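Antifreeze protein (Uncultured bacterium, PDB 6EIO) probably binds ice through more than one face of its beta-solenoid, as befits an antifreeze protein. Local coordinates at residues T23-I28 / P119-S124; N34-I39 / T75-D80; L128-G133 / P159-L164; V135-L140 / A145-Q150; I200-D203 / T207-G210. All coordinates share one frame; numbering follows the deposited sequence.

Interaction 1: T23-I28 / P119-S124; sequences TVQTPI and PGLYKS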
# COMPACT_ATOMS: atom_id res chain seq x y z
N THR A 23 5.53 -11.58 18.60
CA THR A 23 4.45 -10.63 18.82
C THR A 23 3.49 -10.68 17.64
O THR A 23 3.90 -10.61 16.48
CB THR A 23 5.01 -9.22 18.97
OG1 THR A 23 5.89 -9.20 20.09
CG2 THR A 23 3.90 -8.20 19.16
N VAL A 24 2.20 -10.77 17.94
CA VAL A 24 1.15 -10.82 16.94
C VAL A 24 0.66 -9.39 16.71
O VAL A 24 0.08 -8.78 17.60
CB VAL A 24 0.01 -11.73 17.41
CG1 VAL A 24 -1.16 -11.72 16.44
CG2 VAL A 24 0.50 -13.14 17.63
N GLN A 25 0.89 -8.85 15.51
CA GLN A 25 0.34 -7.55 15.18
C GLN A 25 -1.15 -7.67 14.93
O GLN A 25 -1.61 -8.61 14.28
CB GLN A 25 0.99 -7.00 13.90
CG GLN A 25 2.42 -6.57 14.10
CD GLN A 25 2.55 -5.52 15.17
OE1 GLN A 25 1.85 -4.52 15.15
NE2 GLN A 25 3.44 -5.77 16.13
N THR A 26 -1.91 -6.71 15.47
CA THR A 26 -3.31 -6.60 15.15
C THR A 26 -3.46 -5.94 13.77
O THR A 26 -2.55 -5.24 13.30
CB THR A 26 -4.03 -5.73 16.19
OG1 THR A 26 -3.45 -4.43 16.18
CG2 THR A 26 -3.94 -6.34 17.58
N PRO A 27 -4.60 -6.13 13.12
CA PRO A 27 -4.84 -5.38 11.89
C PRO A 27 -4.80 -3.88 12.17
O PRO A 27 -5.00 -3.42 13.30
CB PRO A 27 -6.25 -5.83 11.47
CG PRO A 27 -6.46 -7.14 12.17
CD PRO A 27 -5.73 -7.01 13.47
N ILE A 28 -4.52 -3.12 11.12
CA ILE A 28 -4.58 -1.66 11.17
C ILE A 28 -5.95 -1.24 10.64
O ILE A 28 -6.24 -1.41 9.45
CB ILE A 28 -3.45 -1.02 10.37
CG1 ILE A 28 -2.13 -1.39 11.03
CG2 ILE A 28 -3.63 0.51 10.30
CD1 ILE A 28 -0.94 -1.02 10.21
N PRO A 119 5.48 -13.09 9.53
CA PRO A 119 4.57 -12.11 10.14
C PRO A 119 5.23 -11.27 11.21
O PRO A 119 6.11 -11.73 11.94
CB PRO A 119 3.45 -12.98 10.72
CG PRO A 119 3.45 -14.19 9.81
CD PRO A 119 4.92 -14.45 9.57
N GLY A 120 4.75 -10.03 11.34
CA GLY A 120 5.19 -9.16 12.42
C GLY A 120 5.42 -7.74 11.95
O GLY A 120 4.75 -7.27 11.02
N LEU A 121 6.33 -7.07 12.65
CA LEU A 121 6.58 -5.64 12.53
C LEU A 121 8.01 -5.43 12.06
O LEU A 121 8.96 -6.00 12.64
CB LEU A 121 6.39 -4.99 13.91
CG LEU A 121 6.57 -3.47 13.97
CD1 LEU A 121 5.61 -2.74 13.07
CD2 LEU A 121 6.43 -3.01 15.42
N TYR A 122 8.16 -4.59 11.04
CA TYR A 122 9.44 -4.29 10.42
C TYR A 122 9.62 -2.78 10.38
O TYR A 122 8.65 -2.05 10.13
CB TYR A 122 9.48 -4.82 8.99
CG TYR A 122 9.41 -6.32 8.92
CD1 TYR A 122 8.18 -7.00 8.87
CD2 TYR A 122 10.57 -7.08 8.95
CE1 TYR A 122 8.12 -8.38 8.83
CE2 TYR A 122 10.53 -8.46 8.91
CZ TYR A 122 9.30 -9.11 8.83
OH TYR A 122 9.31 -10.48 8.77
N LYS A 123 10.85 -2.33 10.59
CA LYS A 123 11.16 -0.91 10.56
C LYS A 123 12.40 -0.65 9.70
O LYS A 123 13.47 -1.21 9.95
CB LYS A 123 11.40 -0.37 11.96
CG LYS A 123 11.75 1.09 12.01
CD LYS A 123 11.89 1.58 13.43
CE LYS A 123 11.94 3.10 13.49
NZ LYS A 123 10.72 3.73 12.90
N SER A 124 12.23 0.24 8.73
CA SER A 124 13.32 0.76 7.91
C SER A 124 13.58 2.21 8.29
O SER A 124 12.68 3.05 8.21
CB SER A 124 12.96 0.67 6.43
OG SER A 124 14.04 1.13 5.63
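G120, at the start of strand 120-124, is met by the CG methylene of Q25, 3.9 Å from the carbonyl carbon of G120. The glycine is extended but with phi at 138°, a region glycine tolerates readily. T23 only brushes this site, with its carbonyl O 4.5 Å from CA of G120. The next residue, L121, turns its side chain toward the N-terminal segment, and NE2 of Q25 settles 3.8 Å from CB of L121, with CD2 of the leucine a little farther from the same nitrogen. This is packing of an amide on an aliphatic chain. It joins the extended N-terminal arm, residues 23-28, to the parallel beta-solenoid of the ice-binding domain, in which strand 120-124 pairs with strands 106-107 and 147-151. Q25 reaches L121 because its chain bends at chi2 (-58°), which folds the amide back across the leucine; OE1 of the same amide is held by R100 NH1. R100 also donates to the carbonyl oxygens of T26 and P27, while N of L121 is bound by OE1 of Q21.

Interaction 2: N34-I39 / T75-D80; sequences NNFAVI and TLHIND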
# COMPACT_ATOMS: atom_id res chain seq x y z
N ASN A 34 -11.70 1.68 3.79
CA ASN A 34 -11.55 0.26 3.44
C ASN A 34 -12.04 -0.08 2.04
O ASN A 34 -11.53 -1.03 1.44
CB ASN A 34 -12.17 -0.69 4.47
CG ASN A 34 -11.39 -2.02 4.56
OD1 ASN A 34 -10.24 -2.03 4.97
ND2 ASN A 34 -12.01 -3.12 4.13
N ASN A 35 -13.05 0.61 1.53
CA ASN A 35 -13.59 0.29 0.21
C ASN A 35 -12.98 1.12 -0.91
O ASN A 35 -13.39 0.98 -2.07
CB ASN A 35 -15.13 0.34 0.24
CG ASN A 35 -15.69 -0.76 1.11
OD1 ASN A 35 -15.38 -1.92 0.91
ND2 ASN A 35 -16.56 -0.41 2.04
N PHE A 36 -11.99 1.95 -0.59
CA PHE A 36 -11.23 2.69 -1.59
C PHE A 36 -10.02 1.88 -2.05
O PHE A 36 -9.26 1.37 -1.24
CB PHE A 36 -10.70 4.01 -1.02
CG PHE A 36 -11.74 5.08 -0.88
CD1 PHE A 36 -11.98 5.95 -1.93
CD2 PHE A 36 -12.47 5.22 0.30
CE1 PHE A 36 -12.94 6.95 -1.81
CE2 PHE A 36 -13.40 6.23 0.43
CZ PHE A 36 -13.64 7.09 -0.64
N ALA A 37 -9.84 1.84 -3.38
CA ALA A 37 -8.58 1.38 -3.95
C ALA A 37 -7.51 2.48 -3.96
O ALA A 37 -6.31 2.16 -3.86
CB ALA A 37 -8.80 0.87 -5.37
N VAL A 38 -7.92 3.74 -4.14
CA VAL A 38 -6.99 4.85 -4.30
C VAL A 38 -7.57 6.07 -3.59
O VAL A 38 -8.75 6.38 -3.78
CB VAL A 38 -6.77 5.18 -5.79
CG1 VAL A 38 -5.86 6.41 -5.93
CG2 VAL A 38 -6.16 3.99 -6.53
N ILE A 39 -6.75 6.75 -2.79
CA ILE A 39 -7.09 8.04 -2.19
C ILE A 39 -5.88 8.95 -2.34
O ILE A 39 -4.74 8.50 -2.15
CB ILE A 39 -7.42 7.93 -0.67
CG1 ILE A 39 -8.67 7.08 -0.46
CG2 ILE A 39 -7.54 9.31 -0.04
CD1 ILE A 39 -9.06 6.87 0.99
N THR A 75 -16.86 4.24 -7.30
CA THR A 75 -17.43 5.56 -7.11
C THR A 75 -16.33 6.57 -6.82
O THR A 75 -15.43 6.33 -6.00
CB THR A 75 -18.49 5.55 -6.00
OG1 THR A 75 -19.53 4.63 -6.36
CG2 THR A 75 -19.13 6.92 -5.81
N LEU A 76 -16.45 7.72 -7.49
CA LEU A 76 -15.57 8.86 -7.32
C LEU A 76 -16.09 9.75 -6.20
O LEU A 76 -17.22 10.25 -6.26
CB LEU A 76 -15.51 9.64 -8.63
CG LEU A 76 -14.65 10.90 -8.62
CD1 LEU A 76 -13.21 10.60 -8.25
CD2 LEU A 76 -14.72 11.58 -9.99
N HIS A 77 -15.23 10.02 -5.22
CA HIS A 77 -15.57 10.80 -4.03
C HIS A 77 -14.56 11.94 -3.90
O HIS A 77 -13.42 11.71 -3.50
CB HIS A 77 -15.50 9.91 -2.80
CG HIS A 77 -16.57 8.87 -2.73
ND1 HIS A 77 -17.87 9.19 -2.44
CD2 HIS A 77 -16.55 7.52 -2.89
CE1 HIS A 77 -18.61 8.09 -2.43
NE2 HIS A 77 -17.83 7.06 -2.69
N ILE A 78 -14.99 13.16 -4.25
CA ILE A 78 -14.13 14.34 -4.19
C ILE A 78 -14.74 15.32 -3.20
O ILE A 78 -15.84 15.85 -3.42
CB ILE A 78 -13.94 15.02 -5.55
CG1 ILE A 78 -13.36 14.05 -6.58
CG2 ILE A 78 -13.04 16.24 -5.38
CD1 ILE A 78 -13.25 14.64 -7.97
N ASN A 79 -14.05 15.54 -2.09
CA ASN A 79 -14.46 16.55 -1.11
C ASN A 79 -15.90 16.36 -0.65
O ASN A 79 -16.61 17.32 -0.37
CB ASN A 79 -14.21 17.97 -1.63
CG ASN A 79 -12.74 18.24 -1.76
OD1 ASN A 79 -11.97 17.83 -0.89
ND2 ASN A 79 -12.32 18.87 -2.85
N ASP A 80 -16.32 15.12 -0.54
CA ASP A 80 -17.64 14.78 -0.06
C ASP A 80 -17.54 14.11 1.31
O ASP A 80 -16.46 13.98 1.90
CB ASP A 80 -18.37 13.95 -1.12
CG ASP A 80 -17.82 12.54 -1.28
OD1 ASP A 80 -16.72 12.26 -0.78
OD2 ASP A 80 -18.53 11.72 -1.93
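The contact between F36 and H77 is an oblique aromatic pair joining two strands of the solenoid that are not direct neighbours: strands 36-40 and 76-78 both pair, in parallel, with strand 55-58. The two ring centroids are 5.5 Å apart and the planes meet at 66°. F36 makes the approach with its far end. CZ of F36 comes to 3.7 Å from CD2 of H77, and CE1 of F36 sits 4.0 Å from the histidine CB, so the phenyl ring touches both the imidazole and the methylene that carries it. The CB of H77 is directed toward F36, whereas F36 has CG anti to its carbonyl carbon (chi1 -75°), which carries the ring toward H77. I82, in the first turn of helix 81-99, packs against both side chains and ties the pair to the helix.

What fixes the rotation of the imidazole is a bond from its other side. ND1 of H77 donates to OD2 of D80 over 2.7 Å at a nearly straight 171°; the acceptor lies in the ring plane and is met on its syn lone pair. D80 is the N-cap of helix 81-99, its OD1 taking the backbone N of A83. Both carboxylate oxygens are thus employed, one for the histidine and one for the helix. The N-terminal end of the helix would be expected to favour an ionised D80, and that negative charge would probably favour the ND1-H form and could also make the charged imidazolium easier to reach.

Interaction 3: L128-G133 / P159-L164; sequences LAVSSG and PGRKVL
The backbones of the two turns come nearest at G133 and R161, with CA atoms 6.3 Å apart, and no hydrogen bond links the segments. R161 carries the contact. Its CB meets CG1 of V130 at 3.8 Å, the two side chains crossing at a slant, and CD of R161 passes 3.8 Å from the carbonyl O of S131. These segments are corners of successive coils of the beta-solenoid: strand 128-130 pairs with 155-157 on one face, and once the chain has turned, strand 135-138 pairs with 163-166 on another. R161 reaches from its own turn onto the 130-133 turn, and its side chain also touches D134. Bends at chi2 (-50°) and chi3 (88°) curl the arginine back on its own loop, where NE and NH2 of R161 both donate to the carbonyl O of P159, each at 2.9 Å. That oxygen lies near the guanidinium plane, so the grip is side-on, and in this conformer the two bonds hold the group against rotation. NH1 is left facing the backbone N of G133, donor to donor; since both residues were modelled in two conformers, the approach is doubtful in detail.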
# COMPACT_ATOMS: atom_id res chain seq x y z
N LEU A 128 13.36 2.01 1.51
CA LEU A 128 13.13 0.59 1.32
C LEU A 128 12.79 0.37 -0.15
O LEU A 128 12.06 1.17 -0.74
CB LEU A 128 11.97 0.11 2.20
CG LEU A 128 11.85 -1.40 2.37
CD1 LEU A 128 13.00 -1.95 3.19
CD2 LEU A 128 10.52 -1.73 3.03
N ALA A 129 13.35 -0.68 -0.74
CA ALA A 129 13.20 -0.87 -2.18
C ALA A 129 13.09 -2.35 -2.50
O ALA A 129 13.61 -3.19 -1.78
CB ALA A 129 14.40 -0.29 -2.93
N VAL A 130 12.41 -2.65 -3.59
CA VAL A 130 12.55 -3.94 -4.24
C VAL A 130 13.27 -3.65 -5.55
O VAL A 130 12.66 -3.16 -6.51
CB VAL A 130 11.20 -4.64 -4.45
CG1 VAL A 130 11.42 -6.07 -4.86
CG2 VAL A 130 10.33 -4.55 -3.19
N SER A 131 14.59 -3.90 -5.59
CA SER A 131 15.39 -3.50 -6.74
C SER A 131 15.85 -4.67 -7.58
O SER A 131 15.95 -4.54 -8.80
CB SER A 131 16.62 -2.65 -6.35
OG SER A 131 17.65 -3.37 -5.71
N SER A 132 16.09 -5.80 -6.96
CA SER A 132 16.44 -6.99 -7.70
C SER A 132 15.62 -8.07 -7.06
O SER A 132 15.47 -8.09 -5.84
CB SER A 132 17.92 -7.35 -7.54
OG SER A 132 18.20 -7.53 -6.16
N GLY A 133 15.03 -8.92 -7.86
CA GLY A 133 14.18 -9.91 -7.27
C GLY A 133 12.95 -9.41 -6.54
O GLY A 133 12.63 -8.21 -6.38
N PRO A 159 11.54 -1.72 -12.40
CA PRO A 159 10.57 -2.38 -13.28
C PRO A 159 10.44 -3.88 -13.02
O PRO A 159 11.43 -4.59 -12.81
CB PRO A 159 11.12 -2.08 -14.67
CG PRO A 159 11.74 -0.72 -14.52
CD PRO A 159 12.43 -0.82 -13.17
N GLY A 160 9.20 -4.36 -13.08
CA GLY A 160 8.94 -5.78 -13.11
C GLY A 160 9.06 -6.50 -11.79
O GLY A 160 8.93 -7.73 -11.78
N ARG A 161 9.29 -5.78 -10.69
CA ARG A 161 9.40 -6.40 -9.37
C ARG A 161 8.03 -6.88 -8.90
O ARG A 161 6.99 -6.35 -9.30
CB ARG A 161 9.90 -5.39 -8.31
CG ARG A 161 11.23 -4.72 -8.56
CD ARG A 161 12.35 -5.68 -8.92
NE ARG A 161 12.39 -5.92 -10.36
CZ ARG A 161 12.64 -7.09 -10.94
NH1 ARG A 161 12.88 -8.17 -10.21
NH2 ARG A 161 12.64 -7.16 -12.26
N LYS A 162 8.04 -7.86 -7.98
CA LYS A 162 6.80 -8.42 -7.49
C LYS A 162 6.81 -8.52 -5.97
O LYS A 162 7.83 -8.83 -5.35
CB LYS A 162 6.53 -9.82 -8.05
CG LYS A 162 6.68 -9.89 -9.58
CD LYS A 162 6.69 -11.30 -10.11
CE LYS A 162 7.06 -11.34 -11.59
NZ LYS A 162 7.22 -12.74 -12.05
N VAL A 163 5.62 -8.31 -5.40
CA VAL A 163 5.28 -8.74 -4.05
C VAL A 163 4.51 -10.05 -4.18
O VAL A 163 3.44 -10.08 -4.81
CB VAL A 163 4.44 -7.70 -3.30
CG1 VAL A 163 4.05 -8.24 -1.93
CG2 VAL A 163 5.21 -6.38 -3.18
N LEU A 164 5.07 -11.11 -3.61
CA LEU A 164 4.52 -12.45 -3.69
C LEU A 164 3.98 -12.87 -2.33
O LEU A 164 4.45 -12.42 -1.29
CB LEU A 164 5.60 -13.43 -4.17
CG LEU A 164 6.21 -13.08 -5.52
CD1 LEU A 164 7.37 -14.03 -5.83
CD2 LEU A 164 5.17 -13.12 -6.64

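Interaction 4: V135-L140 / A145-Q150; sequences VTFDAL and AIFVIQ
D138, whose carbonyl oxygen lies 3.8 Å from CE2 of F147, makes the clearest polar bond here within its own turn: OD1 of D138 accepts from the backbone N of L140 at 2.9 Å, closing an Asx turn at the end of strand 135-138. The contact itself is apolar. F137 and F147 form a T-shaped pair, centroids 5.2 Å apart and planes at 86°, with the edge of F137 directed at the face of F147. Both hold CG anti to the carbonyl carbon (chi1 -71° for F137), which turns the rings toward each other. CD2 of F137 is the atom that does the touching, 3.5 Å from CD2 of F147. CB of F137 also rests above that face, 4.2 Å from the ring centroid in a CH-pi contact. The rim of F147 points at the backbone, with A139 N and D138 C near the ring plane. Farther along the F137 ring, its CZ meets CD1 of I149 at 3.6 Å in the modelled conformer. At the other end the two segments close up where CB of A139 packs 3.8 Å from CB of A145.

The strand segments 135-138 and 147-150 approach to 10.1 Å at closest, with N-to-C directions 138° apart, consistent with faces that look at each other across the core. V163 and L117, from the strands on either side of 135-138, also pack on F137; strand 174-178 supplies I174, which touches both phenylalanines, and W176, which meets F137 and I149. Q150 anchors NE2 to the carbonyls of A97 and R100 around the end of helix 81-99.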
# COMPACT_ATOMS: atom_id res chain seq x y z
N VAL A 135 9.93 -9.73 -3.39
CA VAL A 135 9.78 -9.89 -1.95
C VAL A 135 8.58 -10.79 -1.70
O VAL A 135 7.53 -10.62 -2.31
CB VAL A 135 9.70 -8.54 -1.21
CG1 VAL A 135 8.47 -7.71 -1.65
CG2 VAL A 135 9.75 -8.77 0.32
N THR A 136 8.75 -11.76 -0.80
CA THR A 136 7.70 -12.72 -0.48
C THR A 136 7.25 -12.52 0.96
O THR A 136 8.08 -12.48 1.87
CB THR A 136 8.20 -14.15 -0.68
OG1 THR A 136 8.58 -14.33 -2.04
CG2 THR A 136 7.13 -15.16 -0.35
N PHE A 137 5.94 -12.40 1.15
CA PHE A 137 5.34 -12.42 2.47
C PHE A 137 4.82 -13.83 2.71
O PHE A 137 4.02 -14.33 1.91
CB PHE A 137 4.21 -11.39 2.55
CG PHE A 137 4.72 -9.98 2.55
CD1 PHE A 137 5.04 -9.31 1.38
CD2 PHE A 137 4.91 -9.32 3.74
CE1 PHE A 137 5.57 -8.04 1.43
CE2 PHE A 137 5.41 -8.04 3.77
CZ PHE A 137 5.75 -7.40 2.62
N ASP A 138 5.30 -14.46 3.77
CA ASP A 138 5.01 -15.87 4.04
C ASP A 138 4.36 -15.96 5.41
O ASP A 138 4.97 -15.62 6.43
CB ASP A 138 6.30 -16.69 3.95
CG ASP A 138 6.07 -18.19 3.91
OD1 ASP A 138 5.14 -18.67 4.61
OD2 ASP A 138 6.86 -18.86 3.20
N ALA A 139 3.08 -16.35 5.42
CA ALA A 139 2.29 -16.42 6.65
C ALA A 139 2.44 -17.74 7.39
O ALA A 139 1.79 -17.94 8.42
CB ALA A 139 0.81 -16.14 6.36
N LEU A 140 3.26 -18.66 6.88
CA LEU A 140 3.58 -19.89 7.61
C LEU A 140 2.35 -20.73 7.92
O LEU A 140 2.35 -21.52 8.87
CB LEU A 140 4.39 -19.60 8.88
CG LEU A 140 5.71 -18.87 8.64
CD1 LEU A 140 6.32 -18.45 9.96
CD2 LEU A 140 6.69 -19.67 7.83
N ALA A 145 -2.35 -13.91 9.65
CA ALA A 145 -1.12 -13.20 9.96
C ALA A 145 -1.12 -11.78 9.40
O ALA A 145 -1.52 -11.55 8.26
CB ALA A 145 0.06 -13.95 9.34
N ILE A 146 -0.57 -10.86 10.18
CA ILE A 146 -0.44 -9.46 9.83
C ILE A 146 1.03 -9.09 9.67
O ILE A 146 1.89 -9.54 10.44
CB ILE A 146 -1.11 -8.56 10.90
CG1 ILE A 146 -2.62 -8.85 11.02
CG2 ILE A 146 -0.84 -7.08 10.65
CD1 ILE A 146 -3.43 -8.45 9.82
N PHE A 147 1.31 -8.26 8.66
CA PHE A 147 2.64 -7.77 8.35
C PHE A 147 2.58 -6.25 8.27
O PHE A 147 1.81 -5.72 7.46
CB PHE A 147 3.12 -8.32 7.00
CG PHE A 147 2.98 -9.81 6.79
CD1 PHE A 147 1.75 -10.36 6.44
CD2 PHE A 147 4.09 -10.66 6.87
CE1 PHE A 147 1.63 -11.72 6.17
CE2 PHE A 147 3.97 -12.00 6.58
CZ PHE A 147 2.74 -12.54 6.25
N VAL A 148 3.37 -5.57 9.10
CA VAL A 148 3.40 -4.10 9.13
C VAL A 148 4.83 -3.65 8.87
O VAL A 148 5.75 -4.09 9.58
CB VAL A 148 2.92 -3.55 10.48
CG1 VAL A 148 3.02 -2.03 10.52
CG2 VAL A 148 1.49 -4.02 10.77
N ILE A 149 5.01 -2.77 7.89
CA ILE A 149 6.34 -2.26 7.54
C ILE A 149 6.33 -0.75 7.66
O ILE A 149 5.55 -0.06 7.00
CB ILE A 149 6.79 -2.69 6.15
CG1 ILE A 149 6.81 -4.21 6.05
CG2 ILE A 149 8.18 -2.13 5.88
CD1 ILE A 149 6.99 -4.71 4.65
N GLN A 150 7.21 -0.24 8.53
CA GLN A 150 7.37 1.18 8.80
C GLN A 150 8.58 1.68 8.02
O GLN A 150 9.66 1.08 8.13
CB GLN A 150 7.64 1.43 10.29
CG GLN A 150 6.56 0.88 11.19
CD GLN A 150 6.95 0.89 12.65
OE1 GLN A 150 8.14 0.71 12.99
NE2 GLN A 150 6.00 1.08 13.52

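Interaction 5: I200-D203 / T207-G210; sequences ITFD and TLEG
With CG anti to its carbonyl carbon (chi1 -78°), F202 in the conformer given sends its ring inward from strand 200-202, while L208 holds CG anti to the backbone N (chi1 179°), which brings CB and CD2 against that ring. The two side chains cross at about a right angle. CZ of F202 lies 3.9 Å from CD2 of L208, and CE2 of F202 is 4.0 Å from the leucine CB, so the phenyl ring bears on the methylene and one methyl. The approach to the ring is oblique, and CE2 of F202 also passes 4.1 Å from the carbonyl O of T207. No polar bond joins the segments; the contact is van der Waals packing, with F202 contributing most of the buried surface.

F202 belongs to a larger aromatic cluster. Its ring meets that of F184, from the adjacent strand 182-184, with planes at about 35°, and makes an edge-to-face pair with F226. L208 touches F226 as well, and F190 on its other neighbouring strand, so both partners are packed by residues of the next coils. T207 directs its side chain away from F202, where it packs on T225 and S189. Beyond L208 the chain turns a corner at E209 and G210; the E209 carboxylate forms a salt bridge with K191 and also takes the backbone N of L230. Two faces linked by a short turn, with large apolar residues meeting inside and similar residues from neighbouring coils packing together, is the core arrangement characteristic of a parallel beta-solenoid.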
# COMPACT_ATOMS: atom_id res chain seq x y z
N ILE A 200 2.25 9.10 -4.18
CA ILE A 200 2.44 7.73 -4.67
C ILE A 200 2.34 7.77 -6.19
O ILE A 200 1.36 8.29 -6.74
CB ILE A 200 1.39 6.76 -4.10
CG1 ILE A 200 1.41 6.75 -2.58
CG2 ILE A 200 1.64 5.37 -4.67
CD1 ILE A 200 0.24 5.99 -1.94
N THR A 201 3.34 7.20 -6.87
CA THR A 201 3.36 7.13 -8.32
C THR A 201 3.49 5.68 -8.76
O THR A 201 4.32 4.93 -8.23
CB THR A 201 4.51 7.95 -8.89
OG1 THR A 201 4.26 9.31 -8.57
CG2 THR A 201 4.67 7.77 -10.41
N PHE A 202 2.67 5.31 -9.76
CA PHE A 202 2.76 4.02 -10.43
C PHE A 202 3.10 4.28 -11.90
O PHE A 202 2.37 4.99 -12.60
CB PHE A 202 1.44 3.21 -10.33
CG PHE A 202 1.20 2.52 -8.97
CD1 PHE A 202 0.69 3.22 -7.88
CD2 PHE A 202 1.43 1.14 -8.81
CE1 PHE A 202 0.48 2.59 -6.66
CE2 PHE A 202 1.20 0.51 -7.59
CZ PHE A 202 0.73 1.24 -6.53
N ASP A 203 4.19 3.67 -12.37
CA ASP A 203 4.60 3.80 -13.75
C ASP A 203 3.90 2.75 -14.63
O ASP A 203 3.20 1.86 -14.14
CB ASP A 203 6.12 3.68 -13.87
CG ASP A 203 6.86 4.85 -13.29
OD1 ASP A 203 6.26 5.91 -13.02
OD2 ASP A 203 8.09 4.70 -13.14
N THR A 207 0.73 -2.81 -11.37
CA THR A 207 -0.53 -3.24 -10.81
C THR A 207 -0.45 -3.26 -9.29
O THR A 207 0.63 -3.36 -8.69
CB THR A 207 -0.95 -4.62 -11.35
OG1 THR A 207 -0.09 -5.63 -10.82
CG2 THR A 207 -0.90 -4.69 -12.87
N LEU A 208 -1.64 -3.19 -8.67
CA LEU A 208 -1.74 -3.24 -7.22
C LEU A 208 -2.97 -4.06 -6.85
O LEU A 208 -4.08 -3.78 -7.31
CB LEU A 208 -1.88 -1.83 -6.63
CG LEU A 208 -2.02 -1.75 -5.10
CD1 LEU A 208 -0.80 -2.26 -4.37
CD2 LEU A 208 -2.29 -0.30 -4.69
N GLU A 209 -2.77 -5.05 -5.97
CA GLU A 209 -3.83 -5.72 -5.24
C GLU A 209 -3.69 -5.20 -3.80
O GLU A 209 -2.76 -5.60 -3.09
CB GLU A 209 -3.71 -7.24 -5.26
CG GLU A 209 -4.72 -7.87 -4.24
CD GLU A 209 -4.56 -9.35 -3.95
OE1 GLU A 209 -3.77 -10.03 -4.63
OE2 GLU A 209 -5.29 -9.82 -3.03
N GLY A 210 -4.54 -4.25 -3.42
CA GLY A 210 -4.26 -3.47 -2.23
C GLY A 210 -4.90 -2.10 -2.34
O GLY A 210 -5.99 -1.97 -2.92

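Along the chain, interaction 1 spans the longest stretch and encloses interaction 2; interaction 3 follows, with interaction 4 falling between its segments, and interaction 5 comes last. Interactions 1 and 4 have centres 8 Å apart and share the pairing of strands 120-124 and 147-151; interactions 3 and 4 share that of 135-138 and 163-166. Interactions 2 and 5 lie on neighbouring strands 36-40 and 207-214 but do not touch, their centres 16 Å apart. Interaction 2 lies across the chain's centre from interactions 1, 3 and 4, its centre about 26 Å from that of interaction 4. Together they tie the faces of one solenoid to each other, to helix 81-99 and to the N-terminal arm, probably keeping its ice-binding faces in shape.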